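Local coordinates for intracellular protein transport protein USO1 (Saccharomyces cerevisiae S288c, PDB 6LSU) that serves in its full length as a coiled-coil tether required for protein transport from the ER to the Golgi complex, this piece being its globular head, at residues V366-S377 against L430-L441. Residues are numbered along the deposited sequence; the frame is centred on the assembly and turned at random.
Sequences VRSNEHAQLEFS and LLKAYFMDNFDL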
ATOM      1  N   VAL A 366      11.296   8.491   5.389  1.00 52.75           N
ATOM      2  CA  VAL A 366      11.987   9.827   5.388  1.00 48.25           C
ATOM      3  C   VAL A 366      11.008  10.962   5.640  1.00 42.70           C
ATOM      4  O   VAL A 366      11.434  12.054   5.982  1.00 47.94           O
ATOM      5  CB  VAL A 366      12.761  10.080   4.101  1.00 46.81           C
ATOM      6  CG1 VAL A 366      13.693   8.950   3.778  1.00 48.79           C
ATOM      7  CG2 VAL A 366      11.843  10.333   2.942  1.00 54.31           C
ATOM      8  N   ARG A 367       9.724  10.701   5.524  1.00 42.71           N
ATOM      9  CA  ARG A 367       8.719  11.767   5.628  1.00 45.08           C
ATOM     10  C   ARG A 367       8.937  12.580   6.899  1.00 46.68           C
ATOM     11  O   ARG A 367       8.773  12.044   7.969  1.00 56.48           O
ATOM     12  CB  ARG A 367       7.326  11.140   5.645  1.00 49.84           C
ATOM     13  CG  ARG A 367       6.213  12.195   5.637  1.00 53.45           C
ATOM     14  CD  ARG A 367       4.952  11.849   4.866  1.00 53.97           C
ATOM     15  NE  ARG A 367       4.787  10.401   4.844  1.00 60.93           N
ATOM     16  CZ  ARG A 367       4.770   9.646   3.763  1.00 59.29           C
ATOM     17  NH1 ARG A 367       4.849  10.195   2.583  1.00 62.99           N
ATOM     18  NH2 ARG A 367       4.688   8.336   3.859  1.00 67.11           N
ATOM     19  N   SER A 368       9.259  13.851   6.786  1.00 54.47           N
ATOM     20  CA  SER A 368       9.197  14.824   7.924  1.00 58.39           C
ATOM     21  C   SER A 368      10.305  14.625   8.973  1.00 57.43           C
ATOM     22  O   SER A 368      10.049  14.874  10.132  1.00 62.56           O
ATOM     23  CB  SER A 368       7.861  14.722   8.585  1.00 53.32           C
ATOM     24  OG  SER A 368       7.113  15.832   8.191  1.00 62.62           O
ATOM     25  N   ASN A 369      11.474  14.150   8.565  1.00 58.68           N
ATOM     26  CA  ASN A 369      12.594  13.776   9.454  1.00 52.96           C
ATOM     27  C   ASN A 369      13.803  14.434   8.809  1.00 54.67           C
ATOM     28  O   ASN A 369      14.292  13.810   7.832  1.00 52.87           O
ATOM     29  CB  ASN A 369      12.702  12.259   9.499  1.00 55.49           C
ATOM     30  CG  ASN A 369      13.756  11.728  10.444  1.00 56.38           C
ATOM     31  OD1 ASN A 369      14.910  12.186  10.461  1.00 57.27           O
ATOM     32  ND2 ASN A 369      13.368  10.713  11.198  1.00 55.46           N
ATOM     33  N   GLU A 370      14.160  15.668   9.243  1.00 51.16           N
ATOM     34  CA  GLU A 370      15.377  16.373   8.782  1.00 53.27           C
ATOM     35  C   GLU A 370      16.501  15.344   8.528  1.00 52.04           C
ATOM     36  O   GLU A 370      17.074  15.301   7.446  1.00 62.26           O
ATOM     37  CB  GLU A 370      15.828  17.372   9.852  1.00 60.41           C
ATOM     38  CG  GLU A 370      15.342  18.798   9.692  1.00 65.91           C
ATOM     39  CD  GLU A 370      16.387  19.819  10.125  1.00 74.41           C
ATOM     40  OE1 GLU A 370      16.024  20.827  10.805  1.00 81.80           O
ATOM     41  OE2 GLU A 370      17.579  19.578   9.809  1.00 86.86           O
ATOM     42  N   HIS A 371      16.824  14.542   9.533  1.00 53.73           N
ATOM     43  CA  HIS A 371      17.995  13.626   9.513  1.00 51.09           C
ATOM     44  C   HIS A 371      17.832  12.630   8.339  1.00 51.14           C
ATOM     45  O   HIS A 371      18.821  12.410   7.557  1.00 51.20           O
ATOM     46  CB  HIS A 371      18.143  12.890  10.863  1.00 54.51           C
ATOM     47  CG  HIS A 371      19.289  11.951  10.799  1.00 46.99           C
ATOM     48  ND1 HIS A 371      19.192  10.636  11.039  1.00 45.02           N
ATOM     49  CD2 HIS A 371      20.516  12.146  10.316  1.00 46.75           C
ATOM     50  CE1 HIS A 371      20.321  10.047  10.729  1.00 46.01           C
ATOM     51  NE2 HIS A 371      21.146  10.952  10.291  1.00 46.60           N
ATOM     52  N   ALA A 372      16.646  12.029   8.210  1.00 45.01           N
ATOM     53  CA  ALA A 372      16.316  11.138   7.062  1.00 52.20           C
ATOM     54  C   ALA A 372      16.399  11.907   5.730  1.00 46.62           C
ATOM     55  O   ALA A 372      17.132  11.458   4.846  1.00 51.47           O
ATOM     56  CB  ALA A 372      14.984  10.426   7.267  1.00 48.96           C
ATOM     57  N   GLN A 373      15.804  13.072   5.639  1.00 42.13           N
ATOM     58  CA  GLN A 373      15.848  13.940   4.438  1.00 44.02           C
ATOM     59  C   GLN A 373      17.273  14.410   4.105  1.00 54.03           C
ATOM     60  O   GLN A 373      17.687  14.366   2.887  1.00 53.54           O
ATOM     61  CB  GLN A 373      14.931  15.136   4.656  1.00 40.07           C
ATOM     62  CG  GLN A 373      13.477  14.687   4.761  1.00 46.75           C
ATOM     63  CD  GLN A 373      12.580  15.736   5.353  1.00 45.31           C
ATOM     64  OE1 GLN A 373      13.037  16.686   5.961  1.00 56.12           O
ATOM     65  NE2 GLN A 373      11.288  15.612   5.114  1.00 45.51           N
ATOM     66  N   LEU A 374      18.023  14.906   5.107  1.00 55.71           N
ATOM     67  CA  LEU A 374      19.407  15.346   4.805  1.00 58.77           C
ATOM     68  C   LEU A 374      20.292  14.136   4.435  1.00 54.58           C
ATOM     69  O   LEU A 374      21.143  14.277   3.593  1.00 59.67           O
ATOM     70  CB  LEU A 374      19.932  16.165   5.981  1.00 59.05           C
ATOM     71  CG  LEU A 374      19.279  17.540   6.079  1.00 55.70           C
ATOM     72  CD1 LEU A 374      19.640  18.195   7.382  1.00 58.66           C
ATOM     73  CD2 LEU A 374      19.716  18.429   4.940  1.00 63.02           C
ATOM     74  N   GLU A 375      20.001  12.931   4.900  1.00 59.07           N
ATOM     75  CA  GLU A 375      20.835  11.770   4.512  1.00 61.65           C
ATOM     76  C   GLU A 375      20.480  11.386   3.077  1.00 70.01           C
ATOM     77  O   GLU A 375      21.417  11.122   2.258  1.00 71.71           O
ATOM     78  CB  GLU A 375      20.649  10.661   5.534  1.00 64.81           C
ATOM     79  CG  GLU A 375      21.524  10.896   6.739  1.00 68.54           C
ATOM     80  CD  GLU A 375      23.004  10.706   6.433  1.00 72.14           C
ATOM     81  OE1 GLU A 375      23.769  11.725   6.346  1.00 62.68           O
ATOM     82  OE2 GLU A 375      23.398   9.536   6.275  1.00 79.64           O
ATOM     83  N   PHE A 376      19.166  11.413   2.806  1.00 65.78           N
ATOM     84  CA  PHE A 376      18.552  11.132   1.485  1.00 59.24           C
ATOM     85  C   PHE A 376      19.204  11.982   0.394  1.00 55.21           C
ATOM     86  O   PHE A 376      19.591  11.463  -0.669  1.00 59.36           O
ATOM     87  CB  PHE A 376      17.046  11.377   1.555  1.00 60.00           C
ATOM     88  CG  PHE A 376      16.317  10.698   0.430  1.00 57.88           C
ATOM     89  CD1 PHE A 376      16.099   9.331   0.467  1.00 52.08           C
ATOM     90  CD2 PHE A 376      15.900  11.431  -0.673  1.00 54.32           C
ATOM     91  CE1 PHE A 376      15.444   8.709  -0.577  1.00 56.47           C
ATOM     92  CE2 PHE A 376      15.282  10.807  -1.732  1.00 54.28           C
ATOM     93  CZ  PHE A 376      15.054   9.453  -1.693  1.00 56.50           C
ATOM     94  N   SER A 377      19.346  13.269   0.640  1.00 57.05           N
ATOM     95  CA  SER A 377      19.914  14.226  -0.338  1.00 60.80           C
ATOM     96  C   SER A 377      21.345  13.863  -0.726  1.00 56.36           C
ATOM     97  O   SER A 377      21.794  14.434  -1.660  1.00 61.92           O
ATOM     98  CB  SER A 377      19.921  15.602   0.178  1.00 60.43           C
ATOM     99  OG  SER A 377      20.817  15.626   1.266  1.00 70.11           O
ATOM    100  N   LEU A 430       7.419  10.198  -2.929  1.00 46.28           N
ATOM    101  CA  LEU A 430       8.722  10.078  -2.238  1.00 46.27           C
ATOM    102  C   LEU A 430       9.376  11.451  -2.198  1.00 53.04           C
ATOM    103  O   LEU A 430       9.794  11.861  -1.097  1.00 49.70           O
ATOM    104  CB  LEU A 430       9.617   9.043  -2.939  1.00 44.31           C
ATOM    105  CG  LEU A 430      11.028   8.916  -2.392  1.00 42.94           C
ATOM    106  CD1 LEU A 430      11.061   8.808  -0.881  1.00 42.86           C
ATOM    107  CD2 LEU A 430      11.724   7.735  -3.014  1.00 42.72           C
ATOM    108  N   LEU A 431       9.374  12.155  -3.342  1.00 57.16           N
ATOM    109  CA  LEU A 431       9.861  13.547  -3.434  1.00 50.16           C
ATOM    110  C   LEU A 431       9.124  14.396  -2.412  1.00 49.30           C
ATOM    111  O   LEU A 431       9.768  15.339  -1.817  1.00 51.41           O
ATOM    112  CB  LEU A 431       9.617  14.085  -4.857  1.00 56.82           C
ATOM    113  CG  LEU A 431      10.727  13.762  -5.854  1.00 56.07           C
ATOM    114  CD1 LEU A 431      10.244  14.000  -7.268  1.00 62.33           C
ATOM    115  CD2 LEU A 431      11.970  14.590  -5.584  1.00 58.51           C
ATOM    116  N   LYS A 432       7.819  14.223  -2.268  1.00 50.41           N
ATOM    117  CA  LYS A 432       7.082  15.108  -1.321  1.00 57.13           C
ATOM    118  C   LYS A 432       7.485  14.724   0.114  1.00 59.30           C
ATOM    119  O   LYS A 432       7.467  15.586   0.963  1.00 60.41           O
ATOM    120  CB  LYS A 432       5.588  15.004  -1.582  1.00 55.76           C
ATOM    121  CG  LYS A 432       5.144  15.571  -2.917  1.00 58.14           C
ATOM    122  CD  LYS A 432       3.644  15.600  -2.976  1.00 56.52           C
ATOM    123  CE  LYS A 432       3.079  15.687  -4.361  1.00 55.50           C
ATOM    124  NZ  LYS A 432       1.611  15.649  -4.257  1.00 60.79           N
ATOM    125  N   ALA A 433       7.814  13.450   0.362  1.00 56.91           N
ATOM    126  CA  ALA A 433       8.209  12.941   1.684  1.00 56.37           C
ATOM    127  C   ALA A 433       9.586  13.562   2.001  1.00 61.82           C
ATOM    128  O   ALA A 433       9.864  14.119   3.131  1.00 55.25           O
ATOM    129  CB  ALA A 433       8.260  11.440   1.662  1.00 61.12           C
ATOM    130  N   TYR A 434      10.423  13.608   0.988  1.00 53.15           N
ATOM    131  CA  TYR A 434      11.748  14.223   1.094  1.00 51.54           C
ATOM    132  C   TYR A 434      11.698  15.708   1.451  1.00 56.95           C
ATOM    133  O   TYR A 434      12.507  16.230   2.268  1.00 53.56           O
ATOM    134  CB  TYR A 434      12.434  14.001  -0.222  1.00 51.24           C
ATOM    135  CG  TYR A 434      13.696  14.775  -0.408  1.00 56.01           C
ATOM    136  CD1 TYR A 434      14.826  14.448   0.302  1.00 57.56           C
ATOM    137  CD2 TYR A 434      13.792  15.726  -1.413  1.00 63.31           C
ATOM    138  CE1 TYR A 434      16.030  15.079   0.050  1.00 61.26           C
ATOM    139  CE2 TYR A 434      14.995  16.356  -1.692  1.00 63.36           C
ATOM    140  CZ  TYR A 434      16.114  16.035  -0.943  1.00 60.11           C
ATOM    141  OH  TYR A 434      17.301  16.651  -1.143  1.00 60.25           O
ATOM    142  N   PHE A 435      10.781  16.450   0.864  1.00 56.81           N
ATOM    143  CA  PHE A 435      10.751  17.908   1.093  1.00 46.35           C
ATOM    144  C   PHE A 435       9.856  18.186   2.275  1.00 46.66           C
ATOM    145  O   PHE A 435       9.950  19.334   2.802  1.00 50.74           O
ATOM    146  CB  PHE A 435      10.176  18.671  -0.105  1.00 46.82           C
ATOM    147  CG  PHE A 435      11.088  18.716  -1.291  1.00 45.10           C
ATOM    148  CD1 PHE A 435      12.351  19.270  -1.202  1.00 49.12           C
ATOM    149  CD2 PHE A 435      10.680  18.229  -2.517  1.00 49.00           C
ATOM    150  CE1 PHE A 435      13.210  19.261  -2.298  1.00 49.82           C
ATOM    151  CE2 PHE A 435      11.542  18.208  -3.610  1.00 45.36           C
ATOM    152  CZ  PHE A 435      12.798  18.727  -3.499  1.00 46.97           C
ATOM    153  N   MET A 436       9.012  17.241   2.672  1.00 47.97           N
ATOM    154  CA  MET A 436       7.952  17.553   3.679  1.00 53.55           C
ATOM    155  C   MET A 436       8.559  18.249   4.894  1.00 55.03           C
ATOM    156  O   MET A 436       9.495  17.674   5.488  1.00 67.89           O
ATOM    157  CB  MET A 436       7.249  16.280   4.145  1.00 56.68           C
ATOM    158  CG  MET A 436       6.011  16.593   4.892  1.00 61.43           C
ATOM    159  SD  MET A 436       4.818  17.120   3.696  1.00 73.82           S
ATOM    160  CE  MET A 436       4.320  15.494   3.088  1.00 68.78           C
ATOM    161  N   ASP A 437       8.020  19.429   5.228  1.00 56.99           N
ATOM    162  CA  ASP A 437       8.314  20.233   6.457  1.00 55.14           C
ATOM    163  C   ASP A 437       9.788  20.603   6.567  1.00 54.45           C
ATOM    164  O   ASP A 437      10.262  20.754   7.685  1.00 67.11           O
ATOM    165  CB  ASP A 437       7.922  19.466   7.708  1.00 58.99           C
ATOM    166  CG  ASP A 437       6.432  19.282   7.783  1.00 66.32           C
ATOM    167  OD1 ASP A 437       5.720  20.284   7.515  1.00 69.76           O
ATOM    168  OD2 ASP A 437       6.003  18.150   8.113  1.00 68.65           O
ATOM    169  N   ASN A 438      10.460  20.815   5.439  1.00 53.32           N
ATOM    170  CA  ASN A 438      11.896  21.170   5.364  1.00 46.43           C
ATOM    171  C   ASN A 438      12.070  22.339   4.388  1.00 52.35           C
ATOM    172  O   ASN A 438      12.530  22.146   3.197  1.00 55.08           O
ATOM    173  CB  ASN A 438      12.643  19.922   4.950  1.00 48.95           C
ATOM    174  CG  ASN A 438      14.107  19.964   5.274  1.00 55.24           C
ATOM    175  OD1 ASN A 438      14.718  21.053   5.299  1.00 59.73           O
ATOM    176  ND2 ASN A 438      14.686  18.776   5.478  1.00 57.69           N
ATOM    177  N   PHE A 439      11.708  23.525   4.841  1.00 53.68           N
ATOM    178  CA  PHE A 439      11.850  24.786   4.070  1.00 59.76           C
ATOM    179  C   PHE A 439      13.244  24.953   3.453  1.00 57.17           C
ATOM    180  O   PHE A 439      13.342  25.329   2.291  1.00 66.38           O
ATOM    181  CB  PHE A 439      11.526  26.013   4.915  1.00 58.53           C
ATOM    182  CG  PHE A 439      11.858  27.278   4.158  1.00 77.29           C
ATOM    183  CD1 PHE A 439      11.013  27.769   3.165  1.00 74.53           C
ATOM    184  CD2 PHE A 439      13.054  27.952   4.397  1.00 80.13           C
ATOM    185  CE1 PHE A 439      11.350  28.914   2.460  1.00 79.32           C
ATOM    186  CE2 PHE A 439      13.392  29.087   3.677  1.00 74.42           C
ATOM    187  CZ  PHE A 439      12.546  29.561   2.707  1.00 77.37           C
ATOM    188  N   ASP A 440      14.305  24.712   4.197  1.00 63.55           N
ATOM    189  CA  ASP A 440      15.689  24.925   3.682  1.00 63.42           C
ATOM    190  C   ASP A 440      15.889  24.008   2.478  1.00 63.08           C
ATOM    191  O   ASP A 440      16.460  24.425   1.425  1.00 61.93           O
ATOM    192  CB  ASP A 440      16.738  24.700   4.777  1.00 70.74           C
ATOM    193  CG  ASP A 440      16.528  25.553   6.041  1.00 79.23           C
ATOM    194  OD1 ASP A 440      15.996  26.691   5.909  1.00 71.59           O
ATOM    195  OD2 ASP A 440      16.902  25.059   7.167  1.00 82.94           O
ATOM    196  N   LEU A 441      15.418  22.773   2.568  1.00 64.57           N
ATOM    197  CA  LEU A 441      15.718  21.795   1.494  1.00 64.87           C
ATOM    198  C   LEU A 441      14.854  22.128   0.260  1.00 60.15           C
ATOM    199  O   LEU A 441      15.250  21.878  -0.903  1.00 57.59           O
ATOM    200  CB  LEU A 441      15.409  20.411   2.053  1.00 71.47           C
ATOM    201  CG  LEU A 441      16.165  19.264   1.394  1.00 75.52           C
ATOM    202  CD1 LEU A 441      17.663  19.524   1.373  1.00 73.13           C
ATOM    203  CD2 LEU A 441      15.871  17.990   2.155  1.00 79.01           C
TER
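Gln373 reaches from helix 370-376 into the turn that closes helix 421-435, joining two helices of the armadillo-repeat solenoid in the globular head. Its CB lies by Tyr434 O, with Leu441 CD2 a little farther off; CG and CD lie beside that oxygen, both at 3.1 Å. With chi2 at 164° the chain runs straight on, carrying the buried amide between three polar partners. NE2 gives one hydrogen to Met436 O at 2.8 Å, in the carbonyl plane on a lone pair, and the other to Ala433 O at 2.9 Å, a more bent bond. OE1 accepts from Asn438 ND2 at 2.7 Å; the donor stands above the carbonyl plane and the amides are turned 37° apart. Asn438 is itself the N-cap of helix 439-459, so the glutamine spans one helix end and the next start. A leucine here would probably leave both carbonyls and the Asn438 amide without these mates. Alongside, Phe376 meets Leu430 through CZ, its ring oblique to that of Tyr434 (planes at 53°), with Val404 against Phe376 and Val405 against Tyr434, both on helix 404-414. At that tyrosine's far end, OH sits 3.1 Å from Ser377 CB, which approaches in the ring plane.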